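PDB 4QKO: pyocin-S2, which causes breakdown of chromosomal DNA and complete inhibition of lipid synthesis in sensitive cells, and is represented here by its C-terminal nuclease domain. Local coordinates for residues 7-12 with 43-48; 34-39 with 64-69; 47-52 with 111-116; 55-60 with 81-86. All coordinates share one frame; numbering follows the deposited sequence. Where two conformers were deposited one is given.

All four contacts lie within the colicin/pyocin DNase domain, and contacts 3 and 4 both use helix 49-62. Contact 1 pairs strands 8-9 and 45-46 and closes before contact 4 opens. Contact 3 shares Lys47 and Asn48 with it, their centres about 6 Å apart. Contact 4 falls between the two segments of contact 3, its centre about 14 Å away. Contact 2 brings helix 35-41 to the loop after helix 49-62, about 11 Å from contact 4 between centres. Its segments alternate with those of the other three. Segments from the N-terminal strand to residue 116 thus pack around helix 49-62. The Trp49 side chain of contact 3 is about 9 Å from the bound magnesium ion.

Contact 1: residues 7-12 with 43-48; sequences PGAATG and GKTFKN
Ala10 and Phe46 meet on one side of a small antiparallel sheet made by strands 8-9 and 45-46. The Phe46 ring lies on the face of the sheet away from Ala9 and Thr45, with CG anti to its own carbonyl carbon (chi1 -50°). Its edge then faces the methyl of Ala10, which lies near the ring plane, with Phe46 CE2 3.7 Å from Ala10 CB. Gly8 pairs with Phe46 and adds no side chain to this side, and its carbonyl O sits obliquely to the ring. Ala9 and Thr45 point to the other face of the sheet. They form a non-hydrogen-bonded pair, and the methyls Ala9 CB and Thr45 CG2 lie 4.3 Å apart. This side is exposed.

The backbone holds these side chains in register. Gly8 and Phe46 are a hydrogen-bonded pair: Phe46 N gives to Gly8 O at 2.8 Å, and Gly8 N gives to Phe46 O at 3.2 Å. Past the strands, Ala10 N bonds to Lys44 O at 2.9 Å and Gly43 N to Ala10 O at 3.0 Å. CA-H...O contacts fill in between, as from Ala9 CA to Lys44 O at 3.1 Å.

The Phe46 side turns inward. Its ring meets Phe52 of helix 49-62 edge-to-face and also meets the ring of Tyr113, while Ala10 touches Met115. Beyond the pair, Thr11 bonds through its backbone to Tyr113 and Met115, just ahead of strand 118-121.

Contact 2: residues 34-39 with 64-69; sequences PSQIAD and PELSKQ
Pro34 and Leu66 bring the two backbones nearest, with CA atoms 8.8 Å apart, so side chains alone bridge the gap. This is helix-to-loop packing: the first turn of helix 35-41 meets the segment that links helix 49-62 to helix 72-78. Pro34 is the N-cap residue, and its carbonyl O accepts from both Ile37 N and Ala38 N.

Leu66 carries the contact. Its CG lies anti to the carbonyl carbon (chi1 -67°), and the branch ends in CD1 among three residues of the helix start. Leu66 CD1 lies 3.8 Å from Pro34 CG on the proline ring. It also reaches Ile37, 3.6 Å from both Ile37 CG1 and Ile37 CD1. Pro34 and Ile37 each lie across the leucine at a slant. Gln36 comes tip to tip instead, its amide NE2 3.6 Å from Leu66 CG. The Gln36 chain bends at chi2 (73°), and NE2 ends near Leu66 CG and CD1. Its polar end is held by Asp63 OD2, which also accepts from Leu66 N, so one carboxylate oxygen connects the two sides.

Trp21 touches both Pro34 and Leu66 and helps enclose this apolar patch, which lies away from the metal site. Glu65 turns its end away from the helix and forms a salt bridge with Lys68, whose NZ meets Glu65 OE1 at 3.0 Å on the syn side, 27° out of the carboxylate plane.

Contact 3: residues 47-52 with 111-116; sequences KNWRDF and GVYNMG
Asn48, whose backbone carbon touches the hydroxyl of Tyr113, uses its side-chain OD1 to cap helix 49-62, accepting from Asp51 N at 2.8 Å with an N-H...O angle of 159°. Lys47 N hydrogen-bonds Asp51 OD2.

Next to this N-cap, Trp49, Phe52 and Tyr113 form an aromatic cluster in the domain core. Phe52 CG lies anti to its backbone N (chi1 164°), which lays the ring face toward the edge of Tyr113. The pair is offset edge-to-face, with centroids 5.3 Å apart. Tyr113 CE1 also presses on Phe52 CB at 3.4 Å. The six-membered ring of Trp49 is nearly parallel to the Tyr113 ring, with planes at 19°, but slid aside, so the rings barely overlap. Their closest atoms are Trp49 CE3 and Tyr113 CE1, at 3.6 Å. The Tyr113 hydroxyl has its hydrogen bond with Val6 O.

Val112 O lies in plane at the indole edge and also bonds to His102 NE2. The Trp49 side chain is about 8 Å from that of His101, one of the residues binding magnesium here, so Trp49 brings the cluster near the metal site. The Met115 methyl CE meets Phe52 CE1 tip to tip at 3.8 Å.

Contact 4: residues 55-60 with 81-86; sequences QFWIAV and GGAPYV
Gly81 meets Ile58 where a Schellman motif ends the helix before it. Gly81 has positive phi (93°), with two bonds back into the last helical turn. Ile58 CG1 packs on Gly81 N at 3.7 Å.

Gly82 follows with its carbonyl turned to the tryptophan, Gly82 O lying 3.4 Å from Trp57 CB. This buried oxygen has no hydrogen-bonding partner in the model.

Ala83 and Pro84 then run across one face of the Trp57 indole in two CH-pi contacts. Ala83 CA stands 3.6 Å over the centroid of the five-membered ring of Trp57, and Ala83 CB lies 3.5 Å from Trp57 NE1. Pro84 takes the six-membered ring. Phe56 CD1 lies on the opposite face, so the indole is sandwiched. Met78 of helix 72-78 touches both Trp57 and Pro84.

Beyond the indole, Tyr85 meets the immunity protein. Its ring lies nearly parallel to Tyr55 of that chain, and Tyr85 O is hydrogen-bonded to OH of Tyr56 of the immunity protein.

The contact thus seats the extended segment against helix 49-62 in the core, with Pro84 CD 3.4 Å over the centroid of the six-membered ring of Trp57, 7° off its normal.

Contact 1: residues 7-12 with 43-48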
loop_
_atom_site.group_PDB
_atom_site.type_symbol
_atom_site.label_atom_id
_atom_site.label_comp_id
_atom_site.label_asym_id
_atom_site.label_seq_id
_atom_site.Cartn_x
_atom_site.Cartn_y
_atom_site.Cartn_z
ATOM N N PRO B 7 23.851 6.350 1.348
ATOM C CA PRO B 7 23.892 6.753 -0.063
ATOM C C PRO B 7 24.380 5.669 -1.008
ATOM O O PRO B 7 25.246 4.817 -0.647
ATOM C CB PRO B 7 24.928 7.906 -0.070
ATOM C CG PRO B 7 25.816 7.616 1.104
ATOM C CD PRO B 7 24.874 7.053 2.157
ATOM N N GLY B 8 23.871 5.718 -2.232
ATOM C CA GLY B 8 24.211 4.683 -3.198
ATOM C C GLY B 8 23.543 4.908 -4.526
ATOM O O GLY B 8 22.796 5.863 -4.720
ATOM N N ALA B 9 23.861 4.016 -5.436
ATOM C CA ALA B 9 23.331 4.045 -6.750
ATOM C C ALA B 9 22.687 2.690 -6.986
ATOM O O ALA B 9 23.228 1.628 -6.593
ATOM C CB ALA B 9 24.437 4.288 -7.768
ATOM N N ALA B 10 21.571 2.729 -7.680
ATOM C CA ALA B 10 20.917 1.501 -8.061
ATOM C C ALA B 10 21.729 0.751 -9.109
ATOM O O ALA B 10 22.236 1.336 -10.085
ATOM C CB ALA B 10 19.532 1.790 -8.597
ATOM N N THR B 11 21.874 -0.523 -8.920
ATOM C CA THR B 11 22.492 -1.326 -9.950
ATOM C C THR B 11 21.828 -2.655 -10.028
ATOM O O THR B 11 20.979 -3.022 -9.193
ATOM C CB THR B 11 23.980 -1.478 -9.669
ATOM O OG1 THR B 11 24.619 -2.089 -10.793
ATOM C CG2 THR B 11 24.222 -2.298 -8.445
ATOM N N GLY B 12 22.193 -3.394 -11.028
ATOM C CA GLY B 12 21.753 -4.747 -11.113
ATOM C C GLY B 12 20.514 -4.961 -11.899
ATOM O O GLY B 12 19.916 -4.050 -12.507
ATOM N N GLY B 43 21.488 3.183 -12.307
ATOM C CA GLY B 43 22.393 4.339 -12.339
ATOM C C GLY B 43 21.891 5.545 -11.554
ATOM O O GLY B 43 22.667 6.465 -11.284
ATOM N N LYS B 44 20.619 5.579 -11.153
ATOM C CA LYS B 44 20.170 6.636 -10.254
ATOM C C LYS B 44 20.822 6.581 -8.862
ATOM O O LYS B 44 21.104 5.522 -8.363
ATOM C CB LYS B 44 18.659 6.646 -10.133
ATOM C CG LYS B 44 18.023 7.000 -11.463
ATOM C CD LYS B 44 16.561 7.236 -11.290
ATOM C CE LYS B 44 15.916 7.512 -12.648
ATOM N NZ LYS B 44 14.793 8.457 -12.467
ATOM N N THR B 45 21.123 7.750 -8.286
ATOM C CA THR B 45 21.701 7.822 -6.961
ATOM C C THR B 45 20.644 8.252 -5.971
ATOM O O THR B 45 19.724 8.995 -6.315
ATOM C CB THR B 45 22.902 8.799 -6.914
ATOM O OG1 THR B 45 22.432 10.103 -7.140
ATOM C CG2 THR B 45 23.870 8.516 -7.981
ATOM N N PHE B 46 20.743 7.702 -4.758
ATOM C CA PHE B 46 19.812 7.964 -3.671
ATOM C C PHE B 46 20.570 8.480 -2.467
ATOM O O PHE B 46 21.597 7.932 -2.131
ATOM C CB PHE B 46 19.066 6.691 -3.296
ATOM C CG PHE B 46 18.480 6.020 -4.462
ATOM C CD1 PHE B 46 17.459 6.637 -5.167
ATOM C CD2 PHE B 46 18.998 4.827 -4.895
ATOM C CE1 PHE B 46 16.931 6.048 -6.290
ATOM C CE2 PHE B 46 18.516 4.231 -6.037
ATOM C CZ PHE B 46 17.483 4.857 -6.730
ATOM N N LYS B 47 20.037 9.497 -1.791
ATOM C CA LYS B 47 20.713 10.004 -0.566
ATOM C C LYS B 47 20.495 9.086 0.649
ATOM O O LYS B 47 21.358 8.990 1.528
ATOM C CB LYS B 47 20.363 11.478 -0.254
ATOM C CG LYS B 47 18.908 11.877 -0.239
ATOM C CD LYS B 47 18.758 13.331 0.203
ATOM C CE LYS B 47 18.812 13.508 1.724
ATOM N NZ LYS B 47 19.323 14.855 2.131
ATOM N N ASN B 48 19.393 8.354 0.664
ATOM C CA ASN B 48 19.024 7.567 1.797
ATOM C C ASN B 48 17.937 6.605 1.352
ATOM O O ASN B 48 17.453 6.718 0.244
ATOM C CB ASN B 48 18.453 8.455 2.904
ATOM C CG ASN B 48 17.368 9.411 2.401
ATOM O OD1 ASN B 48 16.502 9.049 1.615
ATOM N ND2 ASN B 48 17.436 10.669 2.847
#

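Contact 2: residues 34-39 with 64-69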
loop_
_atom_site.group_PDB
_atom_site.type_symbol
_atom_site.label_atom_id
_atom_site.label_comp_id
_atom_site.label_asym_id
_atom_site.label_seq_id
_atom_site.Cartn_x
_atom_site.Cartn_y
_atom_site.Cartn_z
ATOM N N PRO B 34 10.805 -6.161 -10.597
ATOM C CA PRO B 34 10.544 -6.302 -12.033
ATOM C C PRO B 34 11.678 -5.733 -12.891
ATOM O O PRO B 34 12.151 -4.674 -12.584
ATOM C CB PRO B 34 9.247 -5.514 -12.256
ATOM C CG PRO B 34 8.600 -5.451 -10.900
ATOM C CD PRO B 34 9.743 -5.427 -9.921
ATOM N N SER B 35 12.116 -6.470 -13.912
ATOM C CA SER B 35 13.187 -5.998 -14.789
ATOM C C SER B 35 12.974 -4.565 -15.270
ATOM O O SER B 35 13.952 -3.791 -15.313
ATOM C CB SER B 35 13.413 -6.945 -15.970
ATOM O OG SER B 35 12.227 -7.284 -16.705
ATOM N N GLN B 36 11.736 -4.186 -15.599
ATOM C CA GLN B 36 11.475 -2.786 -16.094
ATOM C C GLN B 36 11.777 -1.748 -15.061
ATOM O O GLN B 36 12.048 -0.584 -15.391
ATOM C CB GLN B 36 9.988 -2.356 -16.363
ATOM C CG GLN B 36 8.978 -3.189 -16.928
ATOM C CD GLN B 36 8.433 -4.281 -16.048
ATOM O OE1 GLN B 36 9.154 -5.224 -15.701
ATOM N NE2 GLN B 36 7.143 -4.300 -15.963
ATOM N N ILE B 37 11.585 -2.107 -13.799
ATOM C CA ILE B 37 11.819 -1.157 -12.705
ATOM C C ILE B 37 13.307 -1.051 -12.389
ATOM O O ILE B 37 13.830 0.043 -12.276
ATOM C CB ILE B 37 10.994 -1.538 -11.444
ATOM C CG1 ILE B 37 9.523 -1.642 -11.807
ATOM C CG2 ILE B 37 11.279 -0.549 -10.304
ATOM C CD1 ILE B 37 8.851 -0.417 -12.482
ATOM N N ALA B 38 13.993 -2.199 -12.341
ATOM C CA ALA B 38 15.443 -2.211 -12.267
ATOM C C ALA B 38 16.084 -1.394 -13.386
ATOM O O ALA B 38 17.007 -0.642 -13.124
ATOM C CB ALA B 38 15.990 -3.594 -12.317
ATOM N N ASP B 39 15.558 -1.516 -14.593
ATOM C CA ASP B 39 16.011 -0.717 -15.717
ATOM C C ASP B 39 15.770 0.759 -15.491
ATOM O O ASP B 39 16.662 1.596 -15.688
ATOM C CB ASP B 39 15.259 -1.067 -16.999
ATOM C CG ASP B 39 15.605 -2.448 -17.615
ATOM O OD1 ASP B 39 16.657 -3.049 -17.266
ATOM O OD2 ASP B 39 14.764 -2.935 -18.457
ATOM N N PRO B 64 3.579 1.149 -17.612
ATOM C CA PRO B 64 2.347 0.734 -18.302
ATOM C C PRO B 64 1.861 -0.667 -17.959
ATOM O O PRO B 64 0.655 -0.880 -17.903
ATOM C CB PRO B 64 2.691 0.849 -19.812
ATOM C CG PRO B 64 3.883 1.719 -19.870
ATOM C CD PRO B 64 4.555 1.795 -18.522
ATOM N N GLU B 65 2.745 -1.612 -17.727
ATOM C CA GLU B 65 2.267 -2.962 -17.434
ATOM C C GLU B 65 1.887 -3.187 -15.966
ATOM O O GLU B 65 0.795 -3.734 -15.649
ATOM C CB GLU B 65 3.251 -4.020 -17.957
ATOM C CG GLU B 65 3.251 -4.131 -19.493
ATOM C CD GLU B 65 1.838 -4.379 -20.077
ATOM O OE1 GLU B 65 1.080 -5.266 -19.574
ATOM O OE2 GLU B 65 1.465 -3.666 -21.047
ATOM N N LEU B 66 2.780 -2.826 -15.060
ATOM C CA LEU B 66 2.548 -3.035 -13.639
ATOM C C LEU B 66 1.435 -2.180 -13.119
ATOM O O LEU B 66 0.723 -2.598 -12.238
ATOM C CB LEU B 66 3.811 -2.697 -12.848
ATOM C CG LEU B 66 4.992 -3.627 -13.096
ATOM C CD1 LEU B 66 6.313 -3.011 -12.614
ATOM C CD2 LEU B 66 4.709 -4.988 -12.428
ATOM N N SER B 67 1.254 -0.975 -13.634
ATOM C CA SER B 67 0.177 -0.129 -13.083
ATOM C C SER B 67 -1.213 -0.700 -13.312
ATOM O O SER B 67 -2.094 -0.413 -12.545
ATOM C CB SER B 67 0.265 1.312 -13.634
ATOM O OG SER B 67 -0.026 1.287 -14.994
ATOM N N LYS B 68 -1.382 -1.576 -14.276
ATOM C CA LYS B 68 -2.662 -2.293 -14.440
ATOM C C LYS B 68 -3.041 -3.232 -13.270
ATOM O O LYS B 68 -4.218 -3.621 -13.134
ATOM C CB LYS B 68 -2.677 -3.095 -15.771
ATOM C CG LYS B 68 -2.274 -2.231 -16.948
ATOM C CD LYS B 68 -2.607 -2.779 -18.316
ATOM C CE LYS B 68 -1.838 -4.037 -18.669
ATOM N NZ LYS B 68 -1.705 -4.185 -20.156
ATOM N N GLN B 69 -2.077 -3.573 -12.410
ATOM C CA GLN B 69 -2.286 -4.519 -11.338
ATOM C C GLN B 69 -2.705 -3.847 -10.057
ATOM O O GLN B 69 -2.752 -4.510 -9.003
ATOM C CB GLN B 69 -1.013 -5.362 -11.098
ATOM C CG GLN B 69 -0.490 -6.018 -12.396
ATOM C CD GLN B 69 0.745 -6.919 -12.214
ATOM O OE1 GLN B 69 1.096 -7.310 -11.135
ATOM N NE2 GLN B 69 1.352 -7.279 -13.298
#

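Contact 3: residues 47-52 with 111-116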
loop_
_atom_site.group_PDB
_atom_site.type_symbol
_atom_site.label_atom_id
_atom_site.label_comp_id
_atom_site.label_asym_id
_atom_site.label_seq_id
_atom_site.Cartn_x
_atom_site.Cartn_y
_atom_site.Cartn_z
ATOM N N LYS B 47 20.037 9.497 -1.791
ATOM C CA LYS B 47 20.713 10.004 -0.566
ATOM C C LYS B 47 20.495 9.086 0.649
ATOM O O LYS B 47 21.358 8.990 1.528
ATOM C CB LYS B 47 20.363 11.478 -0.254
ATOM C CG LYS B 47 18.908 11.877 -0.239
ATOM C CD LYS B 47 18.758 13.331 0.203
ATOM C CE LYS B 47 18.812 13.508 1.724
ATOM N NZ LYS B 47 19.323 14.855 2.131
ATOM N N ASN B 48 19.393 8.354 0.664
ATOM C CA ASN B 48 19.024 7.567 1.797
ATOM C C ASN B 48 17.937 6.605 1.352
ATOM O O ASN B 48 17.453 6.718 0.244
ATOM C CB ASN B 48 18.453 8.455 2.904
ATOM C CG ASN B 48 17.368 9.411 2.401
ATOM O OD1 ASN B 48 16.502 9.049 1.615
ATOM N ND2 ASN B 48 17.436 10.669 2.847
ATOM N N TRP B 49 17.554 5.680 2.222
ATOM C CA TRP B 49 16.581 4.636 1.849
ATOM C C TRP B 49 15.176 5.182 1.500
ATOM O O TRP B 49 14.543 4.666 0.607
ATOM C CB TRP B 49 16.458 3.591 2.951
ATOM C CG TRP B 49 15.546 2.457 2.525
ATOM C CD1 TRP B 49 14.243 2.283 2.860
ATOM C CD2 TRP B 49 15.885 1.378 1.651
ATOM N NE1 TRP B 49 13.760 1.181 2.271
ATOM C CE2 TRP B 49 14.752 0.579 1.536
ATOM C CE3 TRP B 49 17.064 0.991 0.986
ATOM C CZ2 TRP B 49 14.727 -0.583 0.748
ATOM C CZ3 TRP B 49 17.063 -0.163 0.229
ATOM C CH2 TRP B 49 15.896 -0.955 0.113
ATOM N N ARG B 50 14.691 6.201 2.211
ATOM C CA ARG B 50 13.371 6.748 1.904
ATOM C C ARG B 50 13.312 7.391 0.521
ATOM O O ARG B 50 12.305 7.295 -0.171
ATOM C CB ARG B 50 12.951 7.758 2.959
ATOM C CG ARG B 50 12.368 7.143 4.220
ATOM C CD ARG B 50 10.843 7.037 4.198
ATOM N NE ARG B 50 10.434 5.642 4.247
ATOM C CZ ARG B 50 11.225 4.655 4.649
ATOM N NH1 ARG B 50 12.449 4.909 5.087
ATOM N NH2 ARG B 50 10.775 3.421 4.652
ATOM N N ASP B 51 14.402 8.032 0.108
ATOM C CA ASP B 51 14.522 8.508 -1.240
ATOM C C ASP B 51 14.376 7.339 -2.285
ATOM O O ASP B 51 13.675 7.477 -3.296
ATOM C CB ASP B 51 15.891 9.200 -1.301
ATOM C CG ASP B 51 16.159 9.877 -2.580
ATOM O OD1 ASP B 51 15.220 10.048 -3.371
ATOM O OD2 ASP B 51 17.352 10.285 -2.787
ATOM N N PHE B 52 15.090 6.237 -2.096
ATOM C CA PHE B 52 14.983 5.108 -2.969
ATOM C C PHE B 52 13.544 4.569 -3.042
ATOM O O PHE B 52 13.037 4.329 -4.108
ATOM C CB PHE B 52 15.867 4.001 -2.488
ATOM C CG PHE B 52 15.558 2.669 -3.090
ATOM C CD1 PHE B 52 15.813 2.415 -4.400
ATOM C CD2 PHE B 52 15.041 1.656 -2.308
ATOM C CE1 PHE B 52 15.549 1.200 -4.932
ATOM C CE2 PHE B 52 14.732 0.436 -2.836
ATOM C CZ PHE B 52 14.985 0.198 -4.145
ATOM N N GLY B 111 24.334 -5.927 -1.323
ATOM C CA GLY B 111 24.257 -4.593 -1.939
ATOM C C GLY B 111 23.012 -3.894 -1.450
ATOM O O GLY B 111 21.925 -4.485 -1.394
ATOM N N VAL B 112 23.174 -2.655 -1.081
ATOM C CA VAL B 112 22.054 -1.857 -0.551
ATOM C C VAL B 112 21.004 -1.568 -1.659
ATOM O O VAL B 112 19.801 -1.777 -1.416
ATOM C CB VAL B 112 22.473 -0.513 0.045
ATOM C CG1 VAL B 112 21.239 0.287 0.526
ATOM C CG2 VAL B 112 23.460 -0.731 1.193
ATOM N N TYR B 113 21.467 -1.071 -2.809
ATOM C CA TYR B 113 20.579 -0.772 -3.961
ATOM C C TYR B 113 20.860 -1.649 -5.186
ATOM O O TYR B 113 20.623 -1.250 -6.295
ATOM C CB TYR B 113 20.711 0.713 -4.316
ATOM C CG TYR B 113 20.435 1.668 -3.166
ATOM C CD1 TYR B 113 19.154 1.853 -2.662
ATOM C CD2 TYR B 113 21.464 2.319 -2.535
ATOM C CE1 TYR B 113 18.916 2.695 -1.599
ATOM C CE2 TYR B 113 21.236 3.161 -1.473
ATOM C CZ TYR B 113 19.969 3.354 -0.989
ATOM O OH TYR B 113 19.723 4.250 0.053
ATOM N N ASN B 114 21.377 -2.848 -4.958
ATOM C CA ASN B 114 21.543 -3.858 -5.987
ATOM C C ASN B 114 20.203 -4.494 -6.165
ATOM O O ASN B 114 19.688 -5.086 -5.248
ATOM C CB ASN B 114 22.554 -4.936 -5.490
ATOM C CG ASN B 114 22.730 -6.101 -6.458
ATOM O OD1 ASN B 114 22.014 -6.248 -7.419
ATOM N ND2 ASN B 114 23.789 -6.891 -6.241
ATOM N N MET B 115 19.625 -4.392 -7.332
ATOM C CA MET B 115 18.258 -4.960 -7.560
ATOM C C MET B 115 18.161 -6.429 -7.438
ATOM O O MET B 115 17.105 -6.929 -7.150
ATOM C CB MET B 115 17.710 -4.576 -8.928
ATOM C CG MET B 115 17.645 -3.083 -9.146
ATOM S SD MET B 115 16.510 -2.159 -8.078
ATOM C CE MET B 115 17.288 -0.619 -7.780
ATOM N N GLY B 116 19.243 -7.142 -7.663
ATOM C CA GLY B 116 19.284 -8.596 -7.404
ATOM C C GLY B 116 19.273 -8.954 -5.900
ATOM O O GLY B 116 19.122 -10.138 -5.576
#

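Contact 4: residues 55-60 with 81-86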
loop_
_atom_site.group_PDB
_atom_site.type_symbol
_atom_site.label_atom_id
_atom_site.label_comp_id
_atom_site.label_asym_id
_atom_site.label_seq_id
_atom_site.Cartn_x
_atom_site.Cartn_y
_atom_site.Cartn_z
ATOM N N GLN B 55 11.198 6.777 -5.065
ATOM C CA GLN B 55 11.406 6.596 -6.499
ATOM C C GLN B 55 11.007 5.254 -7.003
ATOM O O GLN B 55 10.534 5.160 -8.104
ATOM C CB GLN B 55 12.859 6.886 -6.872
ATOM C CG GLN B 55 13.103 8.395 -6.738
ATOM C CD GLN B 55 14.562 8.763 -7.036
ATOM O OE1 GLN B 55 15.149 8.311 -8.032
ATOM N NE2 GLN B 55 15.171 9.573 -6.149
ATOM N N PHE B 56 11.166 4.217 -6.189
ATOM C CA PHE B 56 10.745 2.899 -6.587
ATOM C C PHE B 56 9.220 2.793 -6.792
ATOM O O PHE B 56 8.751 2.335 -7.849
ATOM C CB PHE B 56 11.209 1.906 -5.541
ATOM C CG PHE B 56 10.740 0.525 -5.784
ATOM C CD1 PHE B 56 9.505 0.113 -5.338
ATOM C CD2 PHE B 56 11.533 -0.355 -6.441
ATOM C CE1 PHE B 56 9.071 -1.155 -5.633
ATOM C CE2 PHE B 56 11.119 -1.635 -6.729
ATOM C CZ PHE B 56 9.867 -2.046 -6.309
ATOM N N TRP B 57 8.420 3.225 -5.813
ATOM C CA TRP B 57 6.977 3.154 -6.019
ATOM C C TRP B 57 6.416 4.125 -7.072
ATOM O O TRP B 57 5.453 3.851 -7.738
ATOM C CB TRP B 57 6.222 3.291 -4.682
ATOM C CG TRP B 57 6.512 2.106 -3.855
ATOM C CD1 TRP B 57 7.218 2.105 -2.721
ATOM C CD2 TRP B 57 6.126 0.750 -4.093
ATOM N NE1 TRP B 57 7.347 0.791 -2.230
ATOM C CE2 TRP B 57 6.619 -0.026 -3.033
ATOM C CE3 TRP B 57 5.386 0.112 -5.088
ATOM C CZ2 TRP B 57 6.425 -1.412 -2.966
ATOM C CZ3 TRP B 57 5.190 -1.249 -5.013
ATOM C CH2 TRP B 57 5.688 -1.989 -4.010
ATOM N N ILE B 58 7.064 5.260 -7.260
ATOM C CA ILE B 58 6.638 6.146 -8.365
ATOM C C ILE B 58 6.865 5.474 -9.719
ATOM O O ILE B 58 5.998 5.525 -10.582
ATOM C CB ILE B 58 7.360 7.513 -8.284
ATOM C CG1 ILE B 58 6.751 8.342 -7.134
ATOM C CG2 ILE B 58 7.264 8.240 -9.616
ATOM C CD1 ILE B 58 7.756 9.325 -6.504
ATOM N N ALA B 59 7.969 4.775 -9.848
ATOM C CA ALA B 59 8.296 4.043 -11.075
ATOM C C ALA B 59 7.313 2.934 -11.370
ATOM O O ALA B 59 6.896 2.719 -12.496
ATOM C CB ALA B 59 9.702 3.490 -10.997
ATOM N N VAL B 60 6.967 2.187 -10.326
ATOM C CA VAL B 60 5.891 1.179 -10.456
ATOM C C VAL B 60 4.574 1.768 -10.955
ATOM O O VAL B 60 3.941 1.246 -11.958
ATOM C CB VAL B 60 5.680 0.466 -9.120
ATOM C CG1 VAL B 60 4.504 -0.490 -9.210
ATOM C CG2 VAL B 60 6.935 -0.308 -8.792
ATOM N N GLY B 81 4.846 8.333 -4.011
ATOM C CA GLY B 81 5.993 7.695 -3.413
ATOM C C GLY B 81 5.675 6.703 -2.327
ATOM O O GLY B 81 6.575 6.159 -1.711
ATOM N N GLY B 82 4.394 6.451 -2.070
ATOM C CA GLY B 82 4.087 5.551 -0.935
ATOM C C GLY B 82 3.946 4.112 -1.442
ATOM O O GLY B 82 3.581 3.910 -2.555
ATOM N N ALA B 83 4.300 3.133 -0.619
ATOM C CA ALA B 83 4.067 1.731 -0.916
ATOM C C ALA B 83 2.578 1.451 -0.841
ATOM O O ALA B 83 1.888 2.005 -0.014
ATOM C CB ALA B 83 4.772 0.843 0.110
ATOM N N PRO B 84 2.114 0.441 -1.585
ATOM C CA PRO B 84 0.738 0.071 -1.501
ATOM C C PRO B 84 0.433 -0.611 -0.197
ATOM O O PRO B 84 1.287 -1.274 0.411
ATOM C CB PRO B 84 0.550 -0.911 -2.638
ATOM C CG PRO B 84 1.926 -1.406 -2.971
ATOM C CD PRO B 84 2.885 -0.368 -2.540
ATOM N N TYR B 85 -0.829 -0.491 0.179
ATOM C CA TYR B 85 -1.361 -1.300 1.285
ATOM C C TYR B 85 -1.536 -2.778 0.866
ATOM O O TYR B 85 -1.864 -3.071 -0.299
ATOM C CB TYR B 85 -2.744 -0.740 1.767
ATOM C CG TYR B 85 -2.630 0.624 2.442
ATOM C CD1 TYR B 85 -2.625 1.811 1.666
ATOM C CD2 TYR B 85 -2.473 0.741 3.760
ATOM C CE1 TYR B 85 -2.527 3.056 2.260
ATOM C CE2 TYR B 85 -2.407 1.966 4.382
ATOM C CZ TYR B 85 -2.396 3.134 3.622
ATOM O OH TYR B 85 -2.288 4.387 4.220
ATOM N N VAL B 86 -1.195 -3.718 1.771
ATOM C CA VAL B 86 -1.462 -5.122 1.516
ATOM C C VAL B 86 -2.905 -5.498 1.874
ATOM O O VAL B 86 -3.679 -4.749 2.498
ATOM C CB VAL B 86 -0.464 -6.088 2.194
ATOM C CG1 VAL B 86 0.944 -5.715 1.758
ATOM C CG2 VAL B 86 -0.575 -5.994 3.717
#